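Local coordinates for protein transcriptional regulator (PDB 5V8C) that probably acts as a LytR-Cps2A-Psr family phosphotransferase that mediates glycosylation of a surface protein anchored to the Gram-positive cell wall, at residues P12-P17 against P285-P290; W23-T28 against V113-A118; G49-V54 against L86-V91; L74-K79 against V268-E273. All coordinates share one frame; numbering follows the deposited sequence.

How the contacts relate
Contact 1 closes almost the whole chain into one loop, joining the N-terminal residues 12-17 to the C-terminal residues 285-290, and contacts 2, 3 and 4 are nested inside it. Contact 2 pairs strands 23-28 and 111-115 in the mixed central sheet. Contact 3 touches it, with centres about 10 Å apart, because strand 52-60 borders strand 23-28 on its other side. From contact 3 the chain of contacts runs on to contact 4, about 15 Å away between centres, through the pairing of Leu-86 with Leu-74. Contact 1 is the peripheral one, its centre about 23 Å from those of contacts 2 and 3, yet helix 94-105 borders all four contacts.

Contact 1 (P12-P17 against P285-P290); sequences PTTSSP and PKTCRP
Thr-13 has its OG1 between the backbone N and the carbonyl carbon (chi1 56°), whereas Thr-14 has OG1 anti to the backbone N (chi1 -166°), and each hydroxyl thereby reaches a backbone carbonyl of 285-290, Thr-13 that of Arg-289 in the strand and Thr-14 that of Thr-287 just before it. The two segments form a short antiparallel two-stranded sheet that ties the N-terminal region to the C-terminal end. Thr-13 and Arg-289 are a hydrogen-bonded pair, with Thr-13 N giving a 2.7 Å bond to Arg-289 O and Arg-289 N returning one to Thr-13 O. Arg-289 O is gripped twice, since Thr-13 OG1 also donates to it at 3.1 Å. The side chains of these two residues lie side by side and point the same way, on the face away from Thr-14 and Cys-288. The latter two form the non-hydrogen-bonded pair, and Cys-288 carries the disulfide to Cys-102 of helix 94-105, where Pro-12 also packs. Past the strand, Thr-14 OG1 accepts from Ser-16 N in an ST turn. Ser-16 OG bonds to Gly-282 O. Thr-287 O takes Ser-15 N at 3.2 Å, in the carbonyl plane, and Thr-14 OG1 at 2.7 Å, from 44° above that plane.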
loop_
_atom_site.group_PDB
_atom_site.type_symbol
_atom_site.label_atom_id
_atom_site.label_comp_id
_atom_site.label_asym_id
_atom_site.label_seq_id
_atom_site.Cartn_x
_atom_site.Cartn_y
_atom_site.Cartn_z
ATOM N N PRO A 12 -1.260 -8.907 16.492
ATOM C CA PRO A 12 -1.749 -8.216 17.694
ATOM C C PRO A 12 -3.127 -8.711 18.113
ATOM O O PRO A 12 -3.807 -9.381 17.342
ATOM C CB PRO A 12 -1.814 -6.737 17.261
ATOM C CG PRO A 12 -1.141 -6.661 15.946
ATOM C CD PRO A 12 -1.290 -8.002 15.325
ATOM N N THR A 13 -3.544 -8.357 19.330
ATOM C CA THR A 13 -4.859 -8.683 19.891
ATOM C C THR A 13 -5.677 -7.402 20.061
ATOM O O THR A 13 -5.106 -6.330 20.275
ATOM C CB THR A 13 -4.727 -9.477 21.217
ATOM O OG1 THR A 13 -3.924 -8.742 22.155
ATOM C CG2 THR A 13 -4.150 -10.887 21.011
ATOM N N THR A 14 -7.001 -7.505 19.928
ATOM C CA THR A 14 -7.908 -6.371 20.101
ATOM C C THR A 14 -9.149 -6.753 20.897
ATOM O O THR A 14 -9.530 -7.926 20.934
ATOM C CB THR A 14 -8.286 -5.725 18.754
ATOM O OG1 THR A 14 -8.896 -4.465 19.012
ATOM C CG2 THR A 14 -9.248 -6.586 17.918
ATOM N N SER A 15 -9.794 -5.743 21.498
ATOM C CA SER A 15 -11.057 -5.884 22.220
ATOM C C SER A 15 -12.188 -5.300 21.359
ATOM O O SER A 15 -13.363 -5.421 21.710
ATOM C CB SER A 15 -10.982 -5.181 23.573
ATOM O OG SER A 15 -10.398 -3.894 23.467
ATOM N N SER A 16 -11.821 -4.698 20.211
ATOM C CA SER A 16 -12.733 -4.077 19.248
ATOM C C SER A 16 -13.640 -5.098 18.546
ATOM O O SER A 16 -13.162 -6.148 18.103
ATOM C CB SER A 16 -11.940 -3.293 18.204
ATOM O OG SER A 16 -12.774 -2.724 17.207
ATOM N N PRO A 17 -14.937 -4.765 18.356
ATOM C CA PRO A 17 -15.824 -5.677 17.616
ATOM C C PRO A 17 -15.819 -5.411 16.104
ATOM O O PRO A 17 -15.870 -6.360 15.319
ATOM C CB PRO A 17 -17.199 -5.407 18.236
ATOM C CG PRO A 17 -17.113 -3.994 18.800
ATOM C CD PRO A 17 -15.661 -3.556 18.805
ATOM N N PRO A 285 -6.226 3.200 19.147
ATOM C CA PRO A 285 -5.066 2.711 19.917
ATOM C C PRO A 285 -5.418 2.104 21.274
ATOM O O PRO A 285 -4.850 1.074 21.639
ATOM C CB PRO A 285 -4.164 3.948 20.048
ATOM C CG PRO A 285 -5.037 5.104 19.751
ATOM C CD PRO A 285 -6.062 4.619 18.778
ATOM N N LYS A 286 -6.395 2.704 21.986
ATOM C CA LYS A 286 -6.858 2.267 23.307
ATOM C C LYS A 286 -7.350 0.823 23.342
ATOM O O LYS A 286 -7.229 0.171 24.376
ATOM C CB LYS A 286 -7.956 3.204 23.835
ATOM N N THR A 287 -7.878 0.316 22.217
ATOM C CA THR A 287 -8.440 -1.033 22.140
ATOM C C THR A 287 -7.527 -2.060 21.422
ATOM O O THR A 287 -7.955 -3.192 21.191
ATOM C CB THR A 287 -9.851 -0.977 21.517
ATOM O OG1 THR A 287 -9.762 -0.516 20.167
ATOM C CG2 THR A 287 -10.816 -0.099 22.314
ATOM N N CYS A 288 -6.272 -1.695 21.113
ATOM C CA CYS A 288 -5.349 -2.602 20.424
ATOM C C CYS A 288 -4.117 -2.926 21.281
ATOM O O CYS A 288 -3.608 -2.047 21.968
ATOM C CB CYS A 288 -4.958 -2.031 19.062
ATOM S SG CYS A 288 -4.016 -3.172 18.013
ATOM N N ARG A 289 -3.622 -4.178 21.221
ATOM C CA ARG A 289 -2.460 -4.611 22.011
ATOM C C ARG A 289 -1.546 -5.611 21.265
ATOM O O ARG A 289 -2.001 -6.685 20.865
ATOM C CB ARG A 289 -2.918 -5.192 23.362
ATOM C CG ARG A 289 -1.796 -5.628 24.300
ATOM C CD ARG A 289 -2.329 -6.642 25.296
ATOM N NE ARG A 289 -1.334 -7.070 26.281
ATOM C CZ ARG A 289 -0.560 -8.142 26.149
ATOM N NH1 ARG A 289 0.296 -8.473 27.107
ATOM N NH2 ARG A 289 -0.630 -8.889 25.054
ATOM N N PRO A 290 -0.236 -5.300 21.123
ATOM C CA PRO A 290 0.677 -6.265 20.484
ATOM C C PRO A 290 1.157 -7.360 21.453
ATOM O O PRO A 290 0.898 -7.258 22.650
ATOM C CB PRO A 290 1.828 -5.378 19.999
ATOM C CG PRO A 290 1.840 -4.210 20.928
ATOM C CD PRO A 290 0.471 -4.068 21.539
#

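Contact 2 (W23-T28 against V113-A118); sequences WLILGT and VTIDMA
Trp-23 and Val-113 meet obliquely at one end of a parallel strand pair: methyl CG2 of Val-113 lies in the plane of the indole, at its edge, 3.5 Å from Trp-23 CE3. Val-113 CG2 is anti to the carbonyl carbon and beside the backbone N (CG1 chi1 -168°), a rotation that places this methyl at the benzo edge. On the same face Ile-25 and Ile-115 also cross at a slant, Ile-25 CG2 touching Ile-115 CD1 at 3.8 Å. The opposite face carries Leu-26 and Thr-114, and at its far end Thr-28 OG1 rests 3.8 Å from the methyl CG2 of Thr-114. Four backbone bonds hold the strands in step, from Val-113 N to Leu-24 O (2.9 Å) through to Thr-28 N and Ile-115 O (2.8 Å). The strand axes diverge by only 13°. Asp-116, just after the strand, N-caps helix 117-126 through OD1 to Gln-119 N. The pair lies inside the mixed sheet, with strand 52-60 bordering strand 23-28 on its other side. Helix 94-105 packs on the Leu-24 and Leu-26 face, while helix 233-248 meets Trp-23 from the other.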
loop_
_atom_site.group_PDB
_atom_site.type_symbol
_atom_site.label_atom_id
_atom_site.label_comp_id
_atom_site.label_asym_id
_atom_site.label_seq_id
_atom_site.Cartn_x
_atom_site.Cartn_y
_atom_site.Cartn_z
ATOM N N TRP A 23 -5.909 -6.904 6.438
ATOM C CA TRP A 23 -4.682 -7.289 5.751
ATOM C C TRP A 23 -3.751 -6.093 5.701
ATOM O O TRP A 23 -4.191 -4.971 5.435
ATOM C CB TRP A 23 -5.001 -7.739 4.310
ATOM C CG TRP A 23 -5.750 -9.034 4.225
ATOM C CD1 TRP A 23 -7.054 -9.256 4.561
ATOM C CD2 TRP A 23 -5.239 -10.288 3.752
ATOM N NE1 TRP A 23 -7.382 -10.574 4.343
ATOM C CE2 TRP A 23 -6.283 -11.235 3.858
ATOM C CE3 TRP A 23 -3.996 -10.706 3.242
ATOM C CZ2 TRP A 23 -6.123 -12.572 3.473
ATOM C CZ3 TRP A 23 -3.817 -12.048 2.935
ATOM C CH2 TRP A 23 -4.872 -12.964 3.055
ATOM N N LEU A 24 -2.473 -6.319 5.986
ATOM C CA LEU A 24 -1.490 -5.262 5.902
ATOM C C LEU A 24 -0.624 -5.585 4.697
ATOM O O LEU A 24 -0.039 -6.675 4.625
ATOM C CB LEU A 24 -0.658 -5.167 7.193
ATOM C CG LEU A 24 0.474 -4.124 7.220
ATOM C CD1 LEU A 24 -0.042 -2.709 6.915
ATOM C CD2 LEU A 24 1.202 -4.150 8.553
ATOM N N ILE A 25 -0.650 -4.697 3.697
ATOM C CA ILE A 25 0.145 -4.872 2.483
ATOM C C ILE A 25 1.307 -3.913 2.544
ATOM O O ILE A 25 1.096 -2.708 2.645
ATOM C CB ILE A 25 -0.669 -4.732 1.168
ATOM C CG1 ILE A 25 -1.904 -5.679 1.167
ATOM C CG2 ILE A 25 0.239 -4.970 -0.047
ATOM C CD1 ILE A 25 -2.553 -5.934 -0.206
ATOM N N LEU A 26 2.534 -4.451 2.544
ATOM C CA LEU A 26 3.733 -3.637 2.627
ATOM C C LEU A 26 4.624 -3.750 1.397
ATOM O O LEU A 26 5.114 -4.842 1.080
ATOM C CB LEU A 26 4.541 -3.973 3.888
ATOM C CG LEU A 26 3.855 -3.830 5.235
ATOM C CD1 LEU A 26 4.759 -4.346 6.348
ATOM C CD2 LEU A 26 3.464 -2.393 5.510
ATOM N N GLY A 27 4.831 -2.611 0.736
ATOM C CA GLY A 27 5.776 -2.451 -0.363
ATOM C C GLY A 27 7.141 -2.158 0.234
ATOM O O GLY A 27 7.313 -1.176 0.955
ATOM N N THR A 28 8.092 -3.052 0.016
ATOM C CA THR A 28 9.387 -3.048 0.670
ATOM C C THR A 28 10.497 -2.482 -0.223
ATOM O O THR A 28 10.497 -2.714 -1.432
ATOM C CB THR A 28 9.626 -4.480 1.180
ATOM O OG1 THR A 28 8.975 -4.606 2.440
ATOM C CG2 THR A 28 11.088 -4.861 1.303
ATOM N N VAL A 113 0.939 -9.353 4.012
ATOM C CA VAL A 113 1.514 -9.536 2.681
ATOM C C VAL A 113 2.672 -8.543 2.509
ATOM O O VAL A 113 2.511 -7.344 2.767
ATOM C CB VAL A 113 0.473 -9.411 1.533
ATOM C CG1 VAL A 113 1.061 -9.893 0.209
ATOM C CG2 VAL A 113 -0.801 -10.183 1.856
ATOM N N THR A 114 3.835 -9.055 2.095
ATOM C CA THR A 114 5.045 -8.268 1.875
ATOM C C THR A 114 5.535 -8.475 0.447
ATOM O O THR A 114 5.573 -9.601 -0.043
ATOM C CB THR A 114 6.075 -8.594 2.963
ATOM O OG1 THR A 114 5.647 -7.969 4.171
ATOM C CG2 THR A 114 7.488 -8.150 2.613
ATOM N N ILE A 115 5.823 -7.376 -0.246
ATOM C CA ILE A 115 6.249 -7.413 -1.641
ATOM C C ILE A 115 7.473 -6.523 -1.786
ATOM O O ILE A 115 7.425 -5.345 -1.427
ATOM C CB ILE A 115 5.102 -6.961 -2.614
ATOM C CG1 ILE A 115 3.714 -7.443 -2.159
ATOM C CG2 ILE A 115 5.381 -7.410 -4.049
ATOM C CD1 ILE A 115 2.590 -6.593 -2.600
ATOM N N ASP A 116 8.561 -7.077 -2.320
ATOM C CA ASP A 116 9.764 -6.296 -2.563
ATOM C C ASP A 116 9.724 -5.632 -3.962
ATOM O O ASP A 116 8.748 -5.811 -4.694
ATOM C CB ASP A 116 11.031 -7.139 -2.309
ATOM C CG ASP A 116 11.282 -8.293 -3.263
ATOM O OD1 ASP A 116 11.251 -8.064 -4.495
ATOM O OD2 ASP A 116 11.693 -9.375 -2.788
ATOM N N MET A 117 10.764 -4.873 -4.322
ATOM C CA MET A 117 10.854 -4.161 -5.601
ATOM C C MET A 117 10.766 -5.090 -6.826
ATOM O O MET A 117 9.938 -4.867 -7.708
ATOM C CB MET A 117 12.132 -3.306 -5.659
ATOM C CG MET A 117 12.073 -2.062 -4.796
ATOM S SD MET A 117 13.439 -0.929 -5.183
ATOM C CE MET A 117 13.653 -0.134 -3.610
ATOM N N ALA A 118 11.600 -6.139 -6.867
ATOM C CA ALA A 118 11.606 -7.112 -7.953
ATOM C C ALA A 118 10.276 -7.904 -7.989
ATOM O O ALA A 118 9.756 -8.181 -9.073
ATOM C CB ALA A 118 12.779 -8.058 -7.787
#

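Contact 3 (G49-V54 against L86-V91); sequences GSRADV and LATTYV
Ser-50 and Tyr-90 meet where the chain leading into strand 52-60 passes over the loop before helix 94-105. Just ahead of them, Gly-49 runs alongside Val-91 with its backbone. Ser-50 lays CB against the ring of Tyr-90, 3.8 Å from CD2, and its carbonyl sits at the edge of that ring, near its plane, with Ser-50 O 3.5 Å from Tyr-90 CD2. The hydroxyl of Ser-50 bonds instead to Asp-29 O. CG of Tyr-90 is anti to the backbone N (chi1 -163°), which starts the side chain off toward Ser-50; the ring also packs on Thr-28 of strand 23-28. Arg-51 passes its CB and CG by the carbonyl of Ala-87, and Thr-88 OG1 stands 4.3 Å above the centre of its guanidinium plane. Ala-52 makes the polar link: Ala-52 N donates to Ala-87 O at 3.1 Å, nearly straight (168°) and in the carbonyl plane on a lone pair. Its methyl points into the loop and meets Tyr-90 CB at 3.8 Å. An alanine at Tyr-90 would probably leave CB of Ser-50 and the neighbouring Thr-28 without the ring they pack on, opening a gap between strand and loop. Asp-53 and Val-54 then form a classic beta bulge opposite Gly-27. A bound phosphate, probably from the crystallisation liquor, makes a salt bridge with Arg-51 NH1, and Arg-85 NH2 lies close to that same nitrogen. Such a gathering of positive charge is consistent with a site for phosphate groups, as would suit a phosphotransferase.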
loop_
_atom_site.group_PDB
_atom_site.type_symbol
_atom_site.label_atom_id
_atom_site.label_comp_id
_atom_site.label_asym_id
_atom_site.label_seq_id
_atom_site.Cartn_x
_atom_site.Cartn_y
_atom_site.Cartn_z
ATOM N N GLY A 49 17.571 -4.262 7.689
ATOM C CA GLY A 49 17.688 -2.921 7.135
ATOM C C GLY A 49 16.894 -2.743 5.858
ATOM O O GLY A 49 17.417 -2.964 4.762
ATOM N N SER A 50 15.615 -2.355 5.994
ATOM C CA SER A 50 14.709 -2.135 4.866
ATOM C C SER A 50 13.610 -1.131 5.242
ATOM O O SER A 50 13.224 -1.049 6.407
ATOM C CB SER A 50 14.096 -3.456 4.404
ATOM O OG SER A 50 13.666 -3.382 3.055
ATOM N N ARG A 51 13.117 -0.362 4.259
ATOM C CA ARG A 51 12.084 0.647 4.494
ATOM C C ARG A 51 10.779 0.291 3.792
ATOM O O ARG A 51 10.801 -0.322 2.725
ATOM C CB ARG A 51 12.562 2.035 4.038
ATOM C CG ARG A 51 13.517 2.716 5.005
ATOM C CD ARG A 51 13.514 4.215 4.792
ATOM N NE ARG A 51 14.596 4.869 5.525
ATOM C CZ ARG A 51 14.732 6.186 5.631
ATOM N NH1 ARG A 51 13.851 7.000 5.064
ATOM N NH2 ARG A 51 15.745 6.701 6.316
ATOM N N ALA A 52 9.644 0.687 4.385
ATOM C CA ALA A 52 8.325 0.432 3.803
ATOM C C ALA A 52 7.907 1.627 2.944
ATOM O O ALA A 52 7.647 2.708 3.473
ATOM C CB ALA A 52 7.306 0.186 4.906
ATOM N N ASP A 53 7.917 1.456 1.618
ATOM C CA ASP A 53 7.537 2.507 0.680
ATOM C C ASP A 53 6.023 2.611 0.579
ATOM O O ASP A 53 5.490 3.713 0.462
ATOM C CB ASP A 53 8.151 2.244 -0.708
ATOM C CG ASP A 53 9.654 2.450 -0.782
ATOM O OD1 ASP A 53 10.241 2.936 0.215
ATOM O OD2 ASP A 53 10.245 2.143 -1.843
ATOM N N VAL A 54 5.331 1.462 0.652
ATOM C CA VAL A 54 3.873 1.375 0.550
ATOM C C VAL A 54 3.306 0.651 1.770
ATOM O O VAL A 54 3.796 -0.417 2.138
ATOM C CB VAL A 54 3.463 0.675 -0.769
ATOM C CG1 VAL A 54 1.952 0.470 -0.845
ATOM C CG2 VAL A 54 3.962 1.456 -1.984
ATOM N N LEU A 86 6.179 5.792 9.696
ATOM C CA LEU A 86 5.684 4.530 9.154
ATOM C C LEU A 86 6.735 3.781 8.313
ATOM O O LEU A 86 6.901 2.574 8.469
ATOM C CB LEU A 86 4.413 4.785 8.329
ATOM C CG LEU A 86 3.098 4.294 8.915
ATOM C CD1 LEU A 86 2.733 5.068 10.155
ATOM C CD2 LEU A 86 1.986 4.449 7.915
ATOM N N ALA A 87 7.465 4.500 7.460
ATOM C CA ALA A 87 8.490 3.912 6.597
ATOM C C ALA A 87 9.665 3.333 7.397
ATOM O O ALA A 87 10.251 2.323 7.005
ATOM C CB ALA A 87 8.994 4.960 5.613
ATOM N N THR A 88 9.986 3.974 8.517
ATOM C CA THR A 88 11.108 3.640 9.376
ATOM C C THR A 88 10.797 2.438 10.280
ATOM O O THR A 88 11.712 1.680 10.598
ATOM C CB THR A 88 11.564 4.915 10.097
ATOM O OG1 THR A 88 12.651 5.445 9.354
ATOM C CG2 THR A 88 11.970 4.696 11.550
ATOM N N THR A 89 9.518 2.220 10.635
ATOM C CA THR A 89 9.113 1.072 11.461
ATOM C C THR A 89 9.487 -0.296 10.845
ATOM O O THR A 89 9.599 -1.275 11.580
ATOM C CB THR A 89 7.619 1.134 11.811
ATOM O OG1 THR A 89 6.863 0.942 10.618
ATOM C CG2 THR A 89 7.220 2.435 12.501
ATOM N N TYR A 90 9.684 -0.366 9.516
ATOM C CA TYR A 90 10.013 -1.623 8.844
ATOM C C TYR A 90 11.451 -2.114 9.083
ATOM O O TYR A 90 11.695 -3.324 9.009
ATOM C CB TYR A 90 9.695 -1.563 7.334
ATOM C CG TYR A 90 9.625 -2.944 6.718
ATOM C CD1 TYR A 90 8.634 -3.847 7.096
ATOM C CD2 TYR A 90 10.629 -3.401 5.870
ATOM C CE1 TYR A 90 8.623 -5.152 6.617
ATOM C CE2 TYR A 90 10.621 -4.703 5.377
ATOM C CZ TYR A 90 9.615 -5.575 5.754
ATOM O OH TYR A 90 9.597 -6.858 5.270
ATOM N N VAL A 91 12.386 -1.181 9.387
ATOM C CA VAL A 91 13.827 -1.423 9.595
ATOM C C VAL A 91 14.134 -2.622 10.531
ATOM O O VAL A 91 14.837 -3.526 10.083
ATOM C CB VAL A 91 14.588 -0.138 10.018
ATOM C CG1 VAL A 91 16.005 -0.454 10.483
ATOM C CG2 VAL A 91 14.606 0.883 8.883
#

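Contact 4 (L74-K79 against V268-E273); sequences LTINSK and VSPNQE
Thr-75 and Val-268 are joined by one nearly straight backbone bond, Thr-75 N to Val-268 O at 2.8 Å with 174° at the hydrogen, as the chain before helix 272-280 passes strand 75-77. Beyond this bond the contact is made by apolar groups gathered round Pro-270. Leu-74 has CG anti to the backbone N (chi1 172°), and chi2 of 85° then directs its methyl CD1 to Pro-270, 4.0 Å from Pro-270 CG, with CG2 of Val-268 a looser neighbour. From the strand, Ile-76 brings its methyl CG2 to the same ring carbon, 3.9 Å from Pro-270 CG, the two side chains crossing at about a right angle. Pro-270 CD in turn abuts the backbone, 3.4 Å from Thr-75 O. An alanine in place of Pro-270 would probably open a gap beside the methyls of Leu-74 and Ile-76, since ring carbon CG is what both touch. Next along, Asn-271 is the N-cap residue of helix 272-280, and its ND2 bonds to Pro-258 O. Strand 75-77 pairs antiparallel with strand 83-85, while Ile-76 and Pro-270 both reach Leu-105 of helix 94-105, which brings strand, incoming chain and helix together.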
loop_
_atom_site.group_PDB
_atom_site.type_symbol
_atom_site.label_atom_id
_atom_site.label_comp_id
_atom_site.label_asym_id
_atom_site.label_seq_id
_atom_site.Cartn_x
_atom_site.Cartn_y
_atom_site.Cartn_z
ATOM N N LEU A 74 4.128 9.549 7.558
ATOM C CA LEU A 74 3.302 9.733 8.755
ATOM C C LEU A 74 4.010 9.202 10.017
ATOM O O LEU A 74 4.458 8.060 10.041
ATOM C CB LEU A 74 1.930 9.064 8.552
ATOM C CG LEU A 74 0.992 8.984 9.757
ATOM C CD1 LEU A 74 0.174 10.267 9.917
ATOM C CD2 LEU A 74 0.096 7.769 9.659
ATOM N N THR A 75 4.130 10.051 11.041
ATOM C CA THR A 75 4.774 9.717 12.313
ATOM C C THR A 75 3.692 9.292 13.306
ATOM O O THR A 75 2.631 9.915 13.358
ATOM C CB THR A 75 5.595 10.915 12.809
ATOM O OG1 THR A 75 6.380 11.425 11.729
ATOM C CG2 THR A 75 6.492 10.573 13.986
ATOM N N ILE A 76 3.934 8.200 14.042
ATOM C CA ILE A 76 2.988 7.647 15.014
ATOM C C ILE A 76 3.712 7.163 16.293
ATOM O O ILE A 76 4.941 7.123 16.317
ATOM C CB ILE A 76 2.150 6.495 14.377
ATOM C CG1 ILE A 76 3.057 5.380 13.815
ATOM C CG2 ILE A 76 1.149 7.011 13.333
ATOM C CD1 ILE A 76 2.467 3.995 13.875
ATOM N N ASN A 77 2.948 6.739 17.324
ATOM C CA ASN A 77 3.521 6.158 18.537
ATOM C C ASN A 77 3.875 4.691 18.250
ATOM O O ASN A 77 2.996 3.825 18.293
ATOM C CB ASN A 77 2.550 6.287 19.729
ATOM C CG ASN A 77 3.105 5.854 21.076
ATOM O OD1 ASN A 77 2.355 5.549 22.010
ATOM N ND2 ASN A 77 4.423 5.845 21.233
ATOM N N SER A 78 5.151 4.425 17.890
ATOM C CA SER A 78 5.621 3.079 17.540
ATOM C C SER A 78 5.605 2.119 18.731
ATOM O O SER A 78 4.950 1.077 18.669
ATOM C CB SER A 78 7.014 3.132 16.920
ATOM O OG SER A 78 7.975 3.602 17.850
ATOM N N LYS A 79 6.349 2.451 19.792
ATOM C CA LYS A 79 6.418 1.655 21.010
ATOM C C LYS A 79 6.144 2.587 22.175
ATOM O O LYS A 79 6.440 3.776 22.080
ATOM C CB LYS A 79 7.794 0.984 21.152
ATOM N N VAL A 268 4.578 15.146 10.404
ATOM C CA VAL A 268 3.237 14.828 9.907
ATOM C C VAL A 268 2.582 13.803 10.849
ATOM O O VAL A 268 2.958 12.630 10.895
ATOM C CB VAL A 268 3.178 14.473 8.385
ATOM C CG1 VAL A 268 4.465 13.827 7.882
ATOM C CG2 VAL A 268 1.948 13.637 8.025
ATOM N N SER A 269 1.666 14.301 11.674
ATOM C CA SER A 269 1.002 13.522 12.712
ATOM C C SER A 269 -0.471 13.232 12.387
ATOM O O SER A 269 -1.102 14.010 11.664
ATOM C CB SER A 269 1.109 14.259 14.045
ATOM O OG SER A 269 1.722 13.442 15.029
ATOM N N PRO A 270 -1.067 12.154 12.945
ATOM C CA PRO A 270 -2.501 11.922 12.707
ATOM C C PRO A 270 -3.344 12.991 13.392
ATOM O O PRO A 270 -3.117 13.307 14.564
ATOM C CB PRO A 270 -2.757 10.527 13.307
ATOM C CG PRO A 270 -1.395 9.950 13.607
ATOM C CD PRO A 270 -0.499 11.127 13.838
ATOM N N ASN A 271 -4.266 13.596 12.634
ATOM C CA ASN A 271 -5.176 14.622 13.143
ATOM C C ASN A 271 -6.547 14.019 13.469
ATOM O O ASN A 271 -6.721 12.800 13.354
ATOM C CB ASN A 271 -5.299 15.795 12.151
ATOM C CG ASN A 271 -5.700 15.445 10.732
ATOM O OD1 ASN A 271 -5.578 16.264 9.822
ATOM N ND2 ASN A 271 -6.198 14.246 10.497
ATOM N N GLN A 272 -7.521 14.867 13.860
ATOM C CA GLN A 272 -8.880 14.420 14.158
ATOM C C GLN A 272 -9.511 13.708 12.946
ATOM O O GLN A 272 -10.075 12.625 13.119
ATOM C CB GLN A 272 -9.749 15.587 14.653
ATOM C CG GLN A 272 -11.151 15.178 15.101
ATOM C CD GLN A 272 -11.144 14.299 16.328
ATOM O OE1 GLN A 272 -10.940 14.764 17.455
ATOM N NE2 GLN A 272 -11.404 13.012 16.141
ATOM N N GLU A 273 -9.359 14.275 11.722
ATOM C CA GLU A 273 -9.871 13.678 10.476
ATOM C C GLU A 273 -9.412 12.217 10.319
ATOM O O GLU A 273 -10.236 11.340 10.042
ATOM C CB GLU A 273 -9.413 14.478 9.249
ATOM C CG GLU A 273 -10.269 15.675 8.882
ATOM C CD GLU A 273 -9.867 16.269 7.543
ATOM O OE1 GLU A 273 -10.469 15.880 6.516
ATOM O OE2 GLU A 273 -8.888 17.051 7.509
#